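Local coordinates for putative cobalamin synthesis related protein (Corynebacterium diphtheriae, PDB 2NPN) that binds S-adenosylmethionine and is probably a methyltransferase of cobalamin biosynthesis, acting as a deacetylating precorrin-6A synthase, at residues E16-L20 with Q21-G25; M185-K189 with T190-D194; H221-G224 with A225-E229. All coordinates share one frame; numbering follows the deposited sequence. Where two conformers were deposited one is given.

Interaction 1: E16-L20 with Q21-G25; sequences EFLTL and QAISG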
loop_
_atom_site.group_PDB
_atom_site.type_symbol
_atom_site.label_atom_id
_atom_site.label_comp_id
_atom_site.label_asym_id
_atom_site.label_seq_id
_atom_site.Cartn_x
_atom_site.Cartn_y
_atom_site.Cartn_z
ATOM N N GLU A 16 10.420 7.935 -8.098
ATOM C CA GLU A 16 11.189 8.963 -7.349
ATOM C C GLU A 16 11.076 8.749 -5.836
ATOM O O GLU A 16 11.898 9.234 -5.081
ATOM C CB GLU A 16 10.741 10.400 -7.704
ATOM C CG GLU A 16 9.354 10.840 -7.116
ATOM C CD GLU A 16 8.881 12.230 -7.562
ATOM O OE1 GLU A 16 9.694 13.030 -8.133
ATOM O OE2 GLU A 16 7.669 12.509 -7.320
ATOM N N PHE A 17 10.058 8.018 -5.390
ATOM C CA PHE A 17 9.885 7.795 -3.942
ATOM C C PHE A 17 10.743 6.651 -3.379
ATOM O O PHE A 17 10.741 6.436 -2.163
ATOM C CB PHE A 17 8.405 7.498 -3.602
ATOM C CG PHE A 17 7.459 8.658 -3.874
ATOM C CD1 PHE A 17 7.662 9.916 -3.323
ATOM C CD2 PHE A 17 6.311 8.457 -4.644
ATOM C CE1 PHE A 17 6.780 10.970 -3.578
ATOM C CE2 PHE A 17 5.443 9.488 -4.900
ATOM C CZ PHE A 17 5.653 10.744 -4.404
ATOM N N LEU A 18 11.435 5.890 -4.215
ATOM C CA LEU A 18 12.291 4.791 -3.748
ATOM C C LEU A 18 13.411 5.305 -2.871
ATOM O O LEU A 18 14.028 6.337 -3.192
ATOM C CB LEU A 18 12.939 4.029 -4.913
ATOM C CG LEU A 18 12.033 3.071 -5.654
ATOM C CD1 LEU A 18 12.859 2.459 -6.813
ATOM C CD2 LEU A 18 11.481 1.992 -4.750
ATOM N N THR A 19 13.671 4.613 -1.756
ATOM C CA THR A 19 14.848 4.959 -0.948
ATOM C C THR A 19 16.141 4.275 -1.455
ATOM O O THR A 19 16.133 3.238 -2.141
ATOM C CB THR A 19 14.677 4.597 0.527
ATOM O OG1 THR A 19 14.605 3.167 0.627
ATOM C CG2 THR A 19 13.379 5.257 1.117
ATOM N N LEU A 20 17.279 4.839 -1.086
ATOM C CA LEU A 20 18.558 4.207 -1.377
ATOM C C LEU A 20 18.626 2.772 -0.861
ATOM O O LEU A 20 19.163 1.867 -1.520
ATOM C CB LEU A 20 19.700 5.043 -0.807
ATOM C CG LEU A 20 19.889 6.417 -1.449
ATOM C CD1 LEU A 20 21.037 7.167 -0.809
ATOM C CD2 LEU A 20 20.107 6.332 -2.946
ATOM N N GLN A 21 18.088 2.559 0.332
ATOM C CA GLN A 21 18.072 1.246 0.951
ATOM C C GLN A 21 17.276 0.266 0.087
ATOM O O GLN A 21 17.703 -0.885 -0.126
ATOM C CB GLN A 21 17.441 1.336 2.340
ATOM C CG GLN A 21 17.579 0.097 3.203
ATOM C CD GLN A 21 16.786 0.179 4.485
ATOM O OE1 GLN A 21 15.766 0.879 4.573
ATOM N NE2 GLN A 21 17.235 -0.533 5.502
ATOM N N ALA A 22 16.118 0.706 -0.388
ATOM C CA ALA A 22 15.261 -0.136 -1.252
ATOM C C ALA A 22 15.985 -0.504 -2.535
ATOM O O ALA A 22 15.998 -1.669 -2.935
ATOM C CB ALA A 22 13.973 0.580 -1.592
ATOM N N ILE A 23 16.665 0.473 -3.133
ATOM C CA ILE A 23 17.368 0.250 -4.381
ATOM C C ILE A 23 18.499 -0.766 -4.148
ATOM O O ILE A 23 18.677 -1.668 -4.969
ATOM C CB ILE A 23 17.908 1.570 -4.989
ATOM C CG1 ILE A 23 16.728 2.457 -5.439
ATOM C CG2 ILE A 23 18.868 1.262 -6.143
ATOM C CD1 ILE A 23 17.132 3.898 -5.624
ATOM N N SER A 24 19.235 -0.635 -3.050
ATOM C CA SER A 24 20.284 -1.598 -2.737
ATOM C C SER A 24 19.716 -3.007 -2.568
ATOM O O SER A 24 20.275 -3.978 -3.062
ATOM C CB SER A 24 21.043 -1.205 -1.478
ATOM O OG SER A 24 22.200 -2.008 -1.342
ATOM N N GLY A 25 18.582 -3.121 -1.880
ATOM C CA GLY A 25 17.972 -4.410 -1.705
ATOM C C GLY A 25 17.558 -5.029 -3.038
ATOM O O GLY A 25 17.794 -6.204 -3.293
HETATM O O HOH W 1 14.007 2.654 3.158
#
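Thr19 and Ala22 face each other across the first turn of helix 20-28, their CA atoms 5.1 Å apart, where the loop that follows strand 3-9 winds into the helix. Two backbone bonds open the helical ladder: Ile23 N to Thr19 O at 3.0 Å and Ser24 N to Leu20 O at 2.9 Å. Thr19 is the N-cap. Its OG1 lies between its own backbone N and carbonyl carbon (chi1 66°), and from there it accepts the N-H of Ala22 at 3.1 Å from Ala22 N to Thr19 OG1. Thr19 OG1 also donates to a water 2.7 Å away. That water in turn donates to Gln21 OE1, so the extended glutamine side chain is tied back to the cap through it. On another flank Leu18 and Ile23 cross roughly at right angles, Leu18 CD1 resting 4.1 Å from Ile23 CG1, while Leu18 CD2 approaches the Ala22 methyl more loosely. Leu18 and Ile23 also touch His55 of helix 42-55, Leu18 reaches Ile51 of the same helix, and Ala22 and Gln21 touch Ile139 of strand 134-139.

Interaction 2: M185-K189 with T190-D194; sequences MLDGK and TAWQD. With SAM (S-adenosylmethionine), chain C.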
loop_
_atom_site.group_PDB
_atom_site.type_symbol
_atom_site.label_atom_id
_atom_site.label_comp_id
_atom_site.label_asym_id
_atom_site.label_seq_id
_atom_site.Cartn_x
_atom_site.Cartn_y
_atom_site.Cartn_z
HETATM N N MSE A 185 -8.276 5.048 4.831
HETATM C CA MSE A 185 -7.796 4.192 3.763
HETATM C C MSE A 185 -8.810 3.075 3.514
HETATM O O MSE A 185 -9.720 2.829 4.307
HETATM C CB MSE A 185 -6.415 3.597 4.133
HETATM C CG MSE A 185 -5.433 4.682 4.469
HETATM SE SE MSE A 185 -3.662 4.055 5.057
HETATM C CE MSE A 185 -2.973 3.624 3.321
ATOM N N LEU A 186 -8.624 2.354 2.404
ATOM C CA LEU A 186 -9.438 1.174 2.134
ATOM C C LEU A 186 -10.962 1.514 2.096
ATOM O O LEU A 186 -11.789 0.653 2.378
ATOM C CB LEU A 186 -9.156 0.072 3.137
ATOM C CG LEU A 186 -7.752 -0.505 3.055
ATOM C CD1 LEU A 186 -7.490 -1.429 4.238
ATOM C CD2 LEU A 186 -7.601 -1.317 1.757
ATOM N N ASP A 187 -11.329 2.710 1.665
ATOM C CA ASP A 187 -12.755 3.066 1.584
ATOM C C ASP A 187 -13.243 2.779 0.177
ATOM O O ASP A 187 -12.865 3.477 -0.755
ATOM C CB ASP A 187 -13.009 4.567 1.885
ATOM C CG ASP A 187 -14.495 4.927 1.948
ATOM O OD1 ASP A 187 -15.378 4.031 1.833
ATOM O OD2 ASP A 187 -14.765 6.125 2.149
ATOM N N GLY A 188 -14.046 1.737 0.043
ATOM C CA GLY A 188 -14.645 1.383 -1.253
ATOM C C GLY A 188 -15.887 2.173 -1.584
ATOM O O GLY A 188 -16.452 1.988 -2.665
ATOM N N LYS A 189 -16.361 2.971 -0.631
ATOM C CA LYS A 189 -17.598 3.695 -0.754
ATOM C C LYS A 189 -17.195 5.151 -0.563
ATOM O O LYS A 189 -16.113 5.568 -1.049
ATOM C CB LYS A 189 -18.634 3.226 0.280
ATOM C CG LYS A 189 -18.964 1.737 0.224
ATOM C CD LYS A 189 -19.968 1.394 1.346
ATOM C CE LYS A 189 -20.483 -0.036 1.289
ATOM N NZ LYS A 189 -21.328 -0.389 2.464
ATOM N N THR A 190 -17.973 5.928 0.216
ATOM C CA THR A 190 -17.812 7.410 0.299
ATOM C C THR A 190 -18.109 7.823 1.753
ATOM O O THR A 190 -19.002 8.616 2.051
ATOM C CB THR A 190 -18.702 8.252 -0.696
ATOM O OG1 THR A 190 -20.085 8.036 -0.389
ATOM C CG2 THR A 190 -18.376 7.915 -2.183
ATOM N N ALA A 191 -17.309 7.287 2.674
ATOM C CA ALA A 191 -17.654 7.325 4.092
ATOM C C ALA A 191 -17.618 8.732 4.707
ATOM O O ALA A 191 -18.251 8.972 5.745
ATOM C CB ALA A 191 -16.777 6.295 4.891
ATOM N N TRP A 192 -16.916 9.669 4.067
ATOM C CA TRP A 192 -16.936 11.060 4.482
ATOM C C TRP A 192 -18.364 11.627 4.543
ATOM O O TRP A 192 -18.646 12.514 5.342
ATOM C CB TRP A 192 -16.077 11.950 3.587
ATOM C CG TRP A 192 -16.422 11.961 2.100
ATOM C CD1 TRP A 192 -17.334 12.758 1.496
ATOM C CD2 TRP A 192 -15.841 11.162 1.077
ATOM N NE1 TRP A 192 -17.341 12.513 0.158
ATOM C CE2 TRP A 192 -16.423 11.551 -0.133
ATOM C CE3 TRP A 192 -14.864 10.171 1.065
ATOM C CZ2 TRP A 192 -16.068 10.965 -1.341
ATOM C CZ3 TRP A 192 -14.498 9.617 -0.131
ATOM C CH2 TRP A 192 -15.114 10.005 -1.318
ATOM N N GLN A 193 -19.224 11.162 3.659
ATOM C CA GLN A 193 -20.579 11.723 3.619
ATOM C C GLN A 193 -21.350 11.397 4.887
ATOM O O GLN A 193 -22.260 12.160 5.304
ATOM C CB GLN A 193 -21.293 11.198 2.369
ATOM C CG GLN A 193 -20.752 11.757 1.040
ATOM C CD GLN A 193 -21.075 13.240 0.847
ATOM O OE1 GLN A 193 -20.499 14.090 1.509
ATOM N NE2 GLN A 193 -22.035 13.549 -0.049
ATOM N N ASP A 194 -21.006 10.277 5.518
ATOM C CA ASP A 194 -21.746 9.738 6.649
ATOM C C ASP A 194 -21.353 10.346 7.997
ATOM O O ASP A 194 -22.120 10.246 8.959
ATOM C CB ASP A 194 -21.544 8.216 6.697
ATOM C CG ASP A 194 -21.870 7.526 5.355
ATOM O OD1 ASP A 194 -22.897 7.863 4.729
ATOM O OD2 ASP A 194 -21.084 6.648 4.943
HETATM N N SAM C . 1.128 -0.402 2.281
HETATM C CA SAM C . 0.368 0.672 1.573
HETATM C C SAM C . 0.881 2.052 1.939
HETATM O O SAM C . 0.347 3.063 1.408
HETATM O OXT SAM C . 1.847 2.156 2.721
HETATM C CB SAM C . -1.139 0.546 1.863
HETATM C CG SAM C . -1.785 -0.709 1.273
HETATM S SD SAM C . -3.594 -0.846 1.477
HETATM C CE SAM C . -3.758 -2.504 0.753
HETATM C "C5'" SAM C . -4.383 0.013 0.071
HETATM C "C4'" SAM C . -4.946 1.403 0.416
HETATM O "O4'" SAM C . -3.907 2.325 0.420
HETATM C "C3'" SAM C . -5.947 1.970 -0.592
HETATM O "O3'" SAM C . -7.251 1.490 -0.384
HETATM C "C2'" SAM C . -5.836 3.458 -0.394
HETATM O "O2'" SAM C . -6.484 3.826 0.812
HETATM C "C1'" SAM C . -4.337 3.540 -0.199
HETATM N N9 SAM C . -3.600 3.774 -1.461
HETATM C C8 SAM C . -2.573 2.980 -1.947
HETATM N N7 SAM C . -2.065 3.514 -3.061
HETATM C C5 SAM C . -2.729 4.688 -3.281
HETATM C C6 SAM C . -2.587 5.684 -4.236
HETATM N N6 SAM C . -1.665 5.606 -5.230
HETATM N N1 SAM C . -3.426 6.791 -4.181
HETATM C C2 SAM C . -4.327 6.923 -3.142
HETATM N N3 SAM C . -4.466 5.947 -2.193
HETATM C C4 SAM C . -3.667 4.852 -2.235
#
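An Asx turn built on Asp187 carries the chain from the S-adenosylmethionine pocket, at the end of strand 181-185, to the start of the short helix 192-195 in this tetrapyrrole methylase fold. The Asp187 carboxylate reaches forward and grips the backbone twice. Its OD2 accepts the N-H of Ala191 through the syn lone pair, an almost straight bond of 2.8 Å from Ala191 N to Asp187 OD2. Its OD1 takes the N-H of Lys189, at 2.9 Å from Lys189 N to Asp187 OD1, with the donor standing well above the carboxylate plane; this second bond closes the Asx turn. CG is turned anti to the backbone N (chi1 -174°), which sends the carboxylate along the chain toward residues 189-191. Tyr245 OH is a further partner of OD2, so this buried oxygen has two hydrogen bonds, which would be expected to favour the charged form. The Ala191 methyl lies against the same oxygen, 3.4 Å from CB to Asp187 OD2. Beyond it, Thr190 places its CB over one face of the Trp192 indole, 3.8 Å above the plane and offset toward the rim. Tyr245 meets that indole edge-to-face, and Lys231 NZ ties down the carbonyls of Asp187 and Lys189. At the pocket end, Met185, a selenomethionine, lays its CE 3.3 Å from the ribose O4' of the ligand, turned there about the CG-SE bond (chi3 78°). Leu186 CD2 lies 3.5 Å from SAM O3'. The Leu186 N-H addresses both ribose hydroxyls: the bond to O3' is weak and bent, whereas the one to O2' is good, with Leu186 N 3.0 Å from SAM O2' and an angle of 159° at the hydrogen.

Interaction 3: H221-G224 with A225-E229; sequences HEIG and AQVAE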
loop_
_atom_site.group_PDB
_atom_site.type_symbol
_atom_site.label_atom_id
_atom_site.label_comp_id
_atom_site.label_asym_id
_atom_site.label_seq_id
_atom_site.Cartn_x
_atom_site.Cartn_y
_atom_site.Cartn_z
ATOM N N HIS A 221 -19.174 19.732 3.556
ATOM C CA HIS A 221 -20.431 20.511 3.314
ATOM C C HIS A 221 -20.517 20.919 1.860
ATOM O O HIS A 221 -21.568 20.702 1.189
ATOM C CB HIS A 221 -20.733 21.688 4.354
ATOM C CG HIS A 221 -19.803 22.897 4.369
ATOM N ND1 HIS A 221 -19.195 23.339 5.533
ATOM C CD2 HIS A 221 -19.541 23.858 3.444
ATOM C CE1 HIS A 221 -18.491 24.423 5.292
ATOM N NE2 HIS A 221 -18.698 24.780 4.035
ATOM N N GLU A 222 -19.385 21.401 1.364
ATOM C CA GLU A 222 -19.249 21.990 0.020
ATOM C C GLU A 222 -18.928 20.991 -1.096
ATOM O O GLU A 222 -19.487 21.098 -2.210
ATOM C CB GLU A 222 -18.131 23.036 -0.066
ATOM C CG GLU A 222 -17.922 23.470 -1.569
ATOM C CD GLU A 222 -16.970 24.613 -1.832
ATOM O OE1 GLU A 222 -15.859 24.659 -1.235
ATOM O OE2 GLU A 222 -17.320 25.461 -2.694
ATOM N N ILE A 223 -17.963 20.106 -0.843
ATOM C CA ILE A 223 -17.388 19.228 -1.907
ATOM C C ILE A 223 -17.721 17.750 -1.798
ATOM O O ILE A 223 -17.379 16.982 -2.692
ATOM C CB ILE A 223 -15.815 19.317 -2.004
ATOM C CG1 ILE A 223 -15.107 18.654 -0.804
ATOM C CG2 ILE A 223 -15.346 20.728 -2.213
ATOM C CD1 ILE A 223 -13.636 18.381 -1.072
ATOM N N GLY A 224 -18.315 17.317 -0.696
ATOM C CA GLY A 224 -18.466 15.884 -0.446
ATOM C C GLY A 224 -19.223 15.141 -1.534
ATOM O O GLY A 224 -18.778 14.089 -1.999
ATOM N N ALA A 225 -20.353 15.683 -1.968
ATOM C CA ALA A 225 -21.135 15.038 -3.024
ATOM C C ALA A 225 -20.374 15.060 -4.348
ATOM O O ALA A 225 -20.422 14.072 -5.101
ATOM C CB ALA A 225 -22.476 15.706 -3.186
ATOM N N GLN A 226 -19.686 16.177 -4.629
ATOM C CA GLN A 226 -18.875 16.296 -5.844
ATOM C C GLN A 226 -17.759 15.242 -5.862
ATOM O O GLN A 226 -17.473 14.624 -6.900
ATOM C CB GLN A 226 -18.248 17.706 -5.971
ATOM C CG GLN A 226 -19.245 18.844 -6.177
ATOM C CD GLN A 226 -18.640 20.253 -6.018
ATOM O OE1 GLN A 226 -19.255 21.240 -6.423
ATOM N NE2 GLN A 226 -17.447 20.349 -5.445
ATOM N N VAL A 227 -17.090 15.030 -4.728
ATOM C CA VAL A 227 -16.002 14.056 -4.727
ATOM C C VAL A 227 -16.584 12.621 -4.858
ATOM O O VAL A 227 -15.972 11.730 -5.503
ATOM C CB VAL A 227 -15.070 14.223 -3.493
ATOM C CG1 VAL A 227 -14.024 13.158 -3.487
ATOM C CG2 VAL A 227 -14.404 15.611 -3.539
ATOM N N ALA A 228 -17.766 12.401 -4.285
ATOM C CA ALA A 228 -18.440 11.098 -4.410
ATOM C C ALA A 228 -18.698 10.830 -5.895
ATOM O O ALA A 228 -18.427 9.721 -6.364
ATOM C CB ALA A 228 -19.720 11.051 -3.576
ATOM N N GLU A 229 -19.137 11.851 -6.634
ATOM C CA GLU A 229 -19.456 11.718 -8.059
ATOM C C GLU A 229 -18.156 11.443 -8.822
ATOM O O GLU A 229 -18.105 10.555 -9.688
ATOM C CB GLU A 229 -20.128 12.989 -8.622
ATOM C CG GLU A 229 -21.474 13.391 -8.008
ATOM C CD GLU A 229 -21.730 14.916 -8.107
ATOM O OE1 GLU A 229 -21.001 15.592 -8.890
ATOM O OE2 GLU A 229 -22.652 15.451 -7.420
HETATM O O HOH W 2 -21.584 17.768 -0.345
HETATM O O HOH W 3 -20.563 18.688 -3.354
#
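Ile223 and Val227, one turn apart, lie side by side and point the same way, with Ile223 CD1 3.8 Å from Val227 CG2. This is the close-packed flank. With chi1 at 71°, CG1 of Ile223 is flanked by both backbone substituents, a position from which the side chain stands out from the helix alongside the valine. Val227 N donates to Ile223 O at 2.8 Å, and Val227 CG2 closes in on the same oxygen at 3.4 Å. Ile223 rests on Met202 and Val227 on Trp204, both of strand 200-206. The segments belong to helix 220-238, which is kinked here: the N-H groups of Ala225 and Gln226 have no bond to the turn before, although Ala228 N still reaches Gly224 O at 3.0 Å. On the solvent flank two waters fill in for the missing rungs. One accepts from Gln226 N and donates to Glu222 O, 2.9 Å from each; the other accepts from Ala225 N but binds His221 O only weakly, at 3.3 Å from the water to that oxygen. Gln226, extended beyond CG, crosses Ile223 at about a right angle, and its NE2 lies loosely against Ile223 CG2 at 3.9 Å.

How the interactions relate
Interactions 2 and 3 adjoin, their centres 12 Å apart: Trp192 NE1 lies 3.0 Å from Gly224 O, a probable hydrogen bond, so the carbonyl that receives Ala228 N at the kink also meets the indole. Thr190 CG2 packs on Ala228 CB beside it, at 3.7 Å. Interaction 1 lies on the opposite side of the chain's centre, with centres about 32 Å from interaction 2 and 37 Å from interaction 3. S-adenosylmethionine sits between these two regions. Interaction 2 touches it directly, whereas the side chains of Thr19 in interaction 1 and Val227 in interaction 3 each stay about 12 Å from it.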